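Local coordinates for obscurin (Homo sapiens, PDB 2YZ8), which probably serves as a structural protein of muscle built from many immunoglobulin-like domains, of which this is the 32nd, at residues 28-33 with 78-83; 46-51 with 63-68. All coordinates share one frame; numbering follows the deposited sequence.

Contact 1. Residues 28-33 with 78-83; sequences LRCVLS and YSCSFG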
loop_
_atom_site.group_PDB
_atom_site.type_symbol
_atom_site.label_atom_id
_atom_site.label_comp_id
_atom_site.label_asym_id
_atom_site.label_seq_id
_atom_site.Cartn_x
_atom_site.Cartn_y
_atom_site.Cartn_z
ATOM N N LEU A 28 -3.104 2.956 2.008
ATOM C CA LEU A 28 -1.858 3.354 1.361
ATOM C C LEU A 28 -2.133 3.727 -0.090
ATOM O O LEU A 28 -2.681 2.925 -0.852
ATOM C CB LEU A 28 -0.830 2.226 1.444
ATOM C CG LEU A 28 -0.187 1.980 2.812
ATOM C CD1 LEU A 28 -1.211 1.688 3.906
ATOM C CD2 LEU A 28 0.780 0.831 2.699
ATOM N N ARG A 29 -1.752 4.946 -0.465
ATOM C CA ARG A 29 -2.077 5.478 -1.790
ATOM C C ARG A 29 -0.841 5.932 -2.558
ATOM O O ARG A 29 0.046 6.578 -1.996
ATOM C CB ARG A 29 -3.035 6.663 -1.667
ATOM C CG ARG A 29 -4.423 6.331 -1.151
ATOM C CD ARG A 29 -5.266 7.590 -1.098
ATOM N NE ARG A 29 -6.664 7.323 -0.775
ATOM C CZ ARG A 29 -7.184 7.392 0.448
ATOM N NH1 ARG A 29 -8.470 7.133 0.634
ATOM N NH2 ARG A 29 -6.422 7.711 1.490
ATOM N N CYS A 30 -0.798 5.598 -3.846
ATOM C CA CYS A 30 0.200 6.153 -4.757
ATOM C C CYS A 30 -0.406 6.365 -6.142
ATOM O O CYS A 30 -1.554 5.984 -6.390
ATOM C CB CYS A 30 1.469 5.289 -4.816
ATOM S SG CYS A 30 1.225 3.592 -5.387
ATOM N N VAL A 31 0.354 6.992 -7.038
ATOM C CA VAL A 31 -0.170 7.373 -8.354
ATOM C C VAL A 31 0.815 7.047 -9.476
ATOM O O VAL A 31 2.011 7.325 -9.361
ATOM C CB VAL A 31 -0.522 8.885 -8.405
ATOM C CG1 VAL A 31 -1.128 9.257 -9.748
ATOM C CG2 VAL A 31 -1.478 9.270 -7.280
ATOM N N LEU A 32 0.301 6.455 -10.553
ATOM C CA LEU A 32 1.088 6.155 -11.752
ATOM C C LEU A 32 1.034 7.314 -12.751
ATOM O O LEU A 32 0.140 8.160 -12.679
ATOM C CB LEU A 32 0.545 4.892 -12.437
ATOM C CG LEU A 32 0.597 3.550 -11.707
ATOM C CD1 LEU A 32 -0.419 2.575 -12.327
ATOM C CD2 LEU A 32 2.001 2.964 -11.710
ATOM N N SER A 33 1.979 7.331 -13.692
ATOM C CA SER A 33 2.042 8.369 -14.738
ATOM C C SER A 33 1.033 8.152 -15.866
ATOM O O SER A 33 0.802 9.049 -16.686
ATOM C CB SER A 33 3.460 8.479 -15.310
ATOM O OG SER A 33 3.915 7.227 -15.790
ATOM N N TYR A 78 5.743 -1.240 3.391
ATOM C CA TYR A 78 4.969 -1.695 2.251
ATOM C C TYR A 78 5.511 -1.064 0.977
ATOM O O TYR A 78 6.085 0.023 1.014
ATOM C CB TYR A 78 3.505 -1.307 2.420
ATOM C CG TYR A 78 2.791 -2.050 3.519
ATOM C CD1 TYR A 78 1.988 -3.158 3.226
ATOM C CD2 TYR A 78 2.887 -1.631 4.850
ATOM C CE1 TYR A 78 1.323 -3.846 4.231
ATOM C CE2 TYR A 78 2.228 -2.306 5.858
ATOM C CZ TYR A 78 1.447 -3.411 5.543
ATOM O OH TYR A 78 0.798 -4.084 6.537
ATOM N N SER A 79 5.308 -1.746 -0.152
ATOM C CA SER A 79 5.824 -1.276 -1.432
ATOM C C SER A 79 4.840 -1.578 -2.546
ATOM O O SER A 79 4.053 -2.523 -2.448
ATOM C CB SER A 79 7.159 -1.941 -1.752
ATOM O OG SER A 79 8.117 -1.638 -0.752
ATOM N N CYS A 80 4.892 -0.765 -3.598
ATOM C CA CYS A 80 4.097 -1.002 -4.802
ATOM C C CYS A 80 5.046 -1.027 -5.986
ATOM O O CYS A 80 6.017 -0.258 -6.029
ATOM C CB CYS A 80 3.023 0.070 -4.988
ATOM S SG CYS A 80 1.812 -0.326 -6.291
ATOM N N SER A 81 4.785 -1.930 -6.929
ATOM C CA SER A 81 5.681 -2.124 -8.061
ATOM C C SER A 81 4.935 -2.330 -9.367
ATOM O O SER A 81 3.914 -3.020 -9.412
ATOM C CB SER A 81 6.609 -3.311 -7.808
ATOM O OG SER A 81 5.873 -4.519 -7.786
ATOM N N PHE A 82 5.451 -1.716 -10.425
ATOM C CA PHE A 82 4.937 -1.943 -11.770
ATOM C C PHE A 82 6.114 -2.071 -12.725
ATOM O O PHE A 82 6.924 -1.145 -12.856
ATOM C CB PHE A 82 3.987 -0.827 -12.219
ATOM C CG PHE A 82 3.418 -1.045 -13.595
ATOM C CD1 PHE A 82 3.937 -0.367 -14.698
ATOM C CD2 PHE A 82 2.386 -1.954 -13.796
ATOM C CE1 PHE A 82 3.419 -0.578 -15.981
ATOM C CE2 PHE A 82 1.866 -2.176 -15.076
ATOM C CZ PHE A 82 2.391 -1.488 -16.170
ATOM N N GLY A 83 6.199 -3.222 -13.385
ATOM C CA GLY A 83 7.318 -3.524 -14.266
ATOM C C GLY A 83 8.602 -3.440 -13.468
ATOM O O GLY A 83 8.769 -4.161 -12.485
#
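L28 and Y78 meet with their side chains crossing at about a right angle. The methyl CD2 of L28 does the touching: it lies 3.5 Å from Y78 CB and 3.6 Å from Y78 CG. The distance rises to 3.9 Å at Y78 CD2, so the methyl lies against the root of the ring rather than its outer end, coming at it obliquely. The phenol leads off beyond this methyl, and its OH is hydrogen-bonded to the backbone O of D74, four residues earlier, the bond that defines a tyrosine corner. Two residues further along each strand, C30 and C80 face one another but are not joined. C30 SG is 4.0 Å from C80 CB and 4.1 Å from C80 SG, about twice the length of a disulfide bond, so the pair is in the unlinked form. Their torsions differ: C30 SG stands between its backbone N and carbonyl carbon (chi1 61°), whereas C80 SG is turned anti to N (chi1 -170°).

These are strands B and F of the I-set immunoglobulin sandwich, one from each sheet, with the cysteines at the positions that pin the two sheets together in many relatives. The strand axes run nearly parallel, 25° apart, and approach to 9.0 Å, which is a face-to-face separation bridged by side chains and too wide for backbone pairing. F11 covers both cysteines, T87 touches them from strand 85-94 and L63 from strand 62-67, so the surroundings of the two sulfurs are largely apolar. The last rung is looser: L32 CD2 reaches F82 CB at 4.3 Å and touches the base of that side chain, while F82 also packs on V9 and A36, and F11 lies against L32.

Contact 2. Residues 46-51 with 63-68; sequences NVLRPG and LELVVR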
loop_
_atom_site.group_PDB
_atom_site.type_symbol
_atom_site.label_atom_id
_atom_site.label_comp_id
_atom_site.label_asym_id
_atom_site.label_seq_id
_atom_site.Cartn_x
_atom_site.Cartn_y
_atom_site.Cartn_z
ATOM N N ASN A 46 7.357 -9.822 0.863
ATOM C CA ASN A 46 6.205 -10.694 0.641
ATOM C C ASN A 46 5.138 -10.040 -0.232
ATOM O O ASN A 46 4.566 -9.020 0.142
ATOM C CB ASN A 46 5.594 -11.111 1.984
ATOM C CG ASN A 46 4.483 -12.137 1.830
ATOM O OD1 ASN A 46 4.530 -12.987 0.944
ATOM N ND2 ASN A 46 3.486 -12.075 2.714
ATOM N N VAL A 47 4.859 -10.647 -1.383
ATOM C CA VAL A 47 3.834 -10.131 -2.293
ATOM C C VAL A 47 2.452 -10.465 -1.745
ATOM O O VAL A 47 2.165 -11.615 -1.401
ATOM C CB VAL A 47 4.022 -10.653 -3.745
ATOM C CG1 VAL A 47 2.974 -10.062 -4.695
ATOM C CG2 VAL A 47 5.415 -10.311 -4.240
ATOM N N LEU A 48 1.616 -9.438 -1.657
ATOM C CA LEU A 48 0.322 -9.537 -1.006
ATOM C C LEU A 48 -0.740 -10.090 -1.942
ATOM O O LEU A 48 -0.713 -9.837 -3.151
ATOM C CB LEU A 48 -0.119 -8.172 -0.468
ATOM C CG LEU A 48 0.799 -7.493 0.551
ATOM C CD1 LEU A 48 0.224 -6.139 0.951
ATOM C CD2 LEU A 48 1.033 -8.383 1.782
ATOM N N ARG A 49 -1.666 -10.847 -1.359
ATOM C CA ARG A 49 -2.818 -11.389 -2.071
ATOM C C ARG A 49 -4.075 -10.646 -1.638
ATOM O O ARG A 49 -4.285 -10.432 -0.446
ATOM C CB ARG A 49 -2.990 -12.873 -1.748
ATOM C CG ARG A 49 -2.030 -13.806 -2.451
ATOM C CD ARG A 49 -2.369 -15.250 -2.102
ATOM N NE ARG A 49 -1.410 -16.214 -2.642
ATOM C CZ ARG A 49 -0.282 -16.578 -2.033
ATOM N NH1 ARG A 49 0.049 -16.049 -0.861
ATOM N NH2 ARG A 49 0.522 -17.469 -2.604
ATOM N N PRO A 50 -4.930 -10.263 -2.599
ATOM C CA PRO A 50 -6.221 -9.696 -2.212
ATOM C C PRO A 50 -6.987 -10.719 -1.376
ATOM O O PRO A 50 -7.018 -11.901 -1.729
ATOM C CB PRO A 50 -6.925 -9.473 -3.554
ATOM C CG PRO A 50 -5.837 -9.434 -4.559
ATOM C CD PRO A 50 -4.780 -10.354 -4.063
ATOM N N GLY A 51 -7.563 -10.276 -0.264
ATOM C CA GLY A 51 -8.286 -11.170 0.642
ATOM C C GLY A 51 -9.077 -10.391 1.673
ATOM O O GLY A 51 -9.521 -9.274 1.407
ATOM N N LEU A 63 -3.699 4.375 -7.198
ATOM C CA LEU A 63 -3.564 3.041 -6.625
ATOM C C LEU A 63 -3.756 3.098 -5.116
ATOM O O LEU A 63 -3.312 4.036 -4.456
ATOM C CB LEU A 63 -2.185 2.458 -6.946
ATOM C CG LEU A 63 -1.849 2.228 -8.423
ATOM C CD1 LEU A 63 -0.370 1.932 -8.559
ATOM C CD2 LEU A 63 -2.695 1.109 -9.018
ATOM N N GLU A 64 -4.412 2.078 -4.577
ATOM C CA GLU A 64 -4.805 2.083 -3.177
ATOM C C GLU A 64 -4.698 0.673 -2.584
ATOM O O GLU A 64 -5.177 -0.298 -3.181
ATOM C CB GLU A 64 -6.236 2.611 -3.085
ATOM C CG GLU A 64 -6.817 2.721 -1.693
ATOM C CD GLU A 64 -8.264 3.189 -1.703
ATOM O OE1 GLU A 64 -9.007 2.846 -0.762
ATOM O OE2 GLU A 64 -8.662 3.900 -2.651
ATOM N N LEU A 65 -4.058 0.574 -1.421
ATOM C CA LEU A 65 -4.040 -0.661 -0.633
ATOM C C LEU A 65 -4.708 -0.409 0.710
ATOM O O LEU A 65 -4.297 0.473 1.470
ATOM C CB LEU A 65 -2.609 -1.183 -0.405
ATOM C CG LEU A 65 -2.440 -2.347 0.590
ATOM C CD1 LEU A 65 -2.888 -3.678 -0.014
ATOM C CD2 LEU A 65 -1.007 -2.446 1.112
ATOM N N VAL A 66 -5.740 -1.191 0.993
ATOM C CA VAL A 66 -6.437 -1.100 2.259
ATOM C C VAL A 66 -5.993 -2.271 3.127
ATOM O O VAL A 66 -6.088 -3.431 2.725
ATOM C CB VAL A 66 -7.980 -1.072 2.071
ATOM C CG1 VAL A 66 -8.680 -0.841 3.402
ATOM C CG2 VAL A 66 -8.369 0.022 1.089
ATOM N N VAL A 67 -5.468 -1.944 4.301
ATOM C CA VAL A 67 -5.075 -2.936 5.292
ATOM C C VAL A 67 -6.125 -2.878 6.389
ATOM O O VAL A 67 -6.156 -1.929 7.170
ATOM C CB VAL A 67 -3.678 -2.628 5.889
ATOM C CG1 VAL A 67 -3.192 -3.792 6.742
ATOM C CG2 VAL A 67 -2.673 -2.321 4.787
ATOM N N ARG A 68 -6.996 -3.879 6.431
ATOM C CA ARG A 68 -8.114 -3.889 7.367
ATOM C C ARG A 68 -7.720 -4.507 8.710
ATOM O O ARG A 68 -6.698 -5.192 8.805
ATOM C CB ARG A 68 -9.315 -4.608 6.749
ATOM C CG ARG A 68 -9.985 -3.801 5.643
ATOM C CD ARG A 68 -11.014 -4.608 4.878
ATOM N NE ARG A 68 -10.385 -5.487 3.898
ATOM C CZ ARG A 68 -10.964 -5.906 2.780
ATOM N NH1 ARG A 68 -12.194 -5.520 2.469
ATOM N NH2 ARG A 68 -10.302 -6.707 1.960
#
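L48 meets L65 through its methyl CD1, where the chain that includes strand 46-47 runs along the edge of its sheet. Backbone hydrogen bonding between L48 and W41 ties this residue to strand 40-43, and its side chain points from there into the space between the sheets. With CG anti to the carbonyl carbon (chi1 -59°) and an extended second torsion, CD1 is carried forward to lie 3.9 Å from L65 CD2 and 4.1 Å from L65 CD1. A single methyl thus rests against both branches of the opposing leucine, and the two side chains cross at about a right angle. Y43, Y54 and Y78 also touch L48, while W41, L28 and Y78 touch L65, which leaves the pair enclosed by aromatic and aliphatic groups.

Past R49 and P50 the chain runs along the outside of the domain to G51, where the second approach is made. R68 has its CA 9.9 Å from G51 CA; its side chain covers most of that gap, and the bend at the third torsion (chi3 -79°) turns the guanidinium toward G51. R68 NH2 ends 2.7 Å from G51 O, but the angle is poor and the guanidinium lies oblique to the oxygen, so the closeness is polar proximity and not a hydrogen bond. R68 also touches S55, and its backbone O accepts a hydrogen bond from K53 NZ; both partners lie between the two segments in sequence. The touching parts run 51° apart, and strands 46-47 and 62-67 belong to different sheets, so the segments meet across the sandwich. The chain beyond strand C' passes to strand D of the other sheet, the C'-to-D passage along one side of an I-set immunoglobulin sandwich.

The two contacts, with centres about 12 Å apart, share a hydrophobic core through L48 and L65, while the G51 and R68 end of contact 2 lies at its margin; contact 2 is nested in the chain between the segments of contact 1. Strands 26-32 and 62-67 are antiparallel neighbours: L28 O to L65 N and C30 O to L63 N are both 2.8 Å, probable hydrogen bonds. Side chains continue the junction, with L32 CG 3.7 Å from L63 CD1. Across the sandwich, Y78 CD1 lies 3.7 Å from L65 CD2, so this tyrosine of contact 1 borders the leucine pair of contact 2. Both lie close to the centre of the domain, contact 1 joining strands B and F and contact 2 the C' side to strand E.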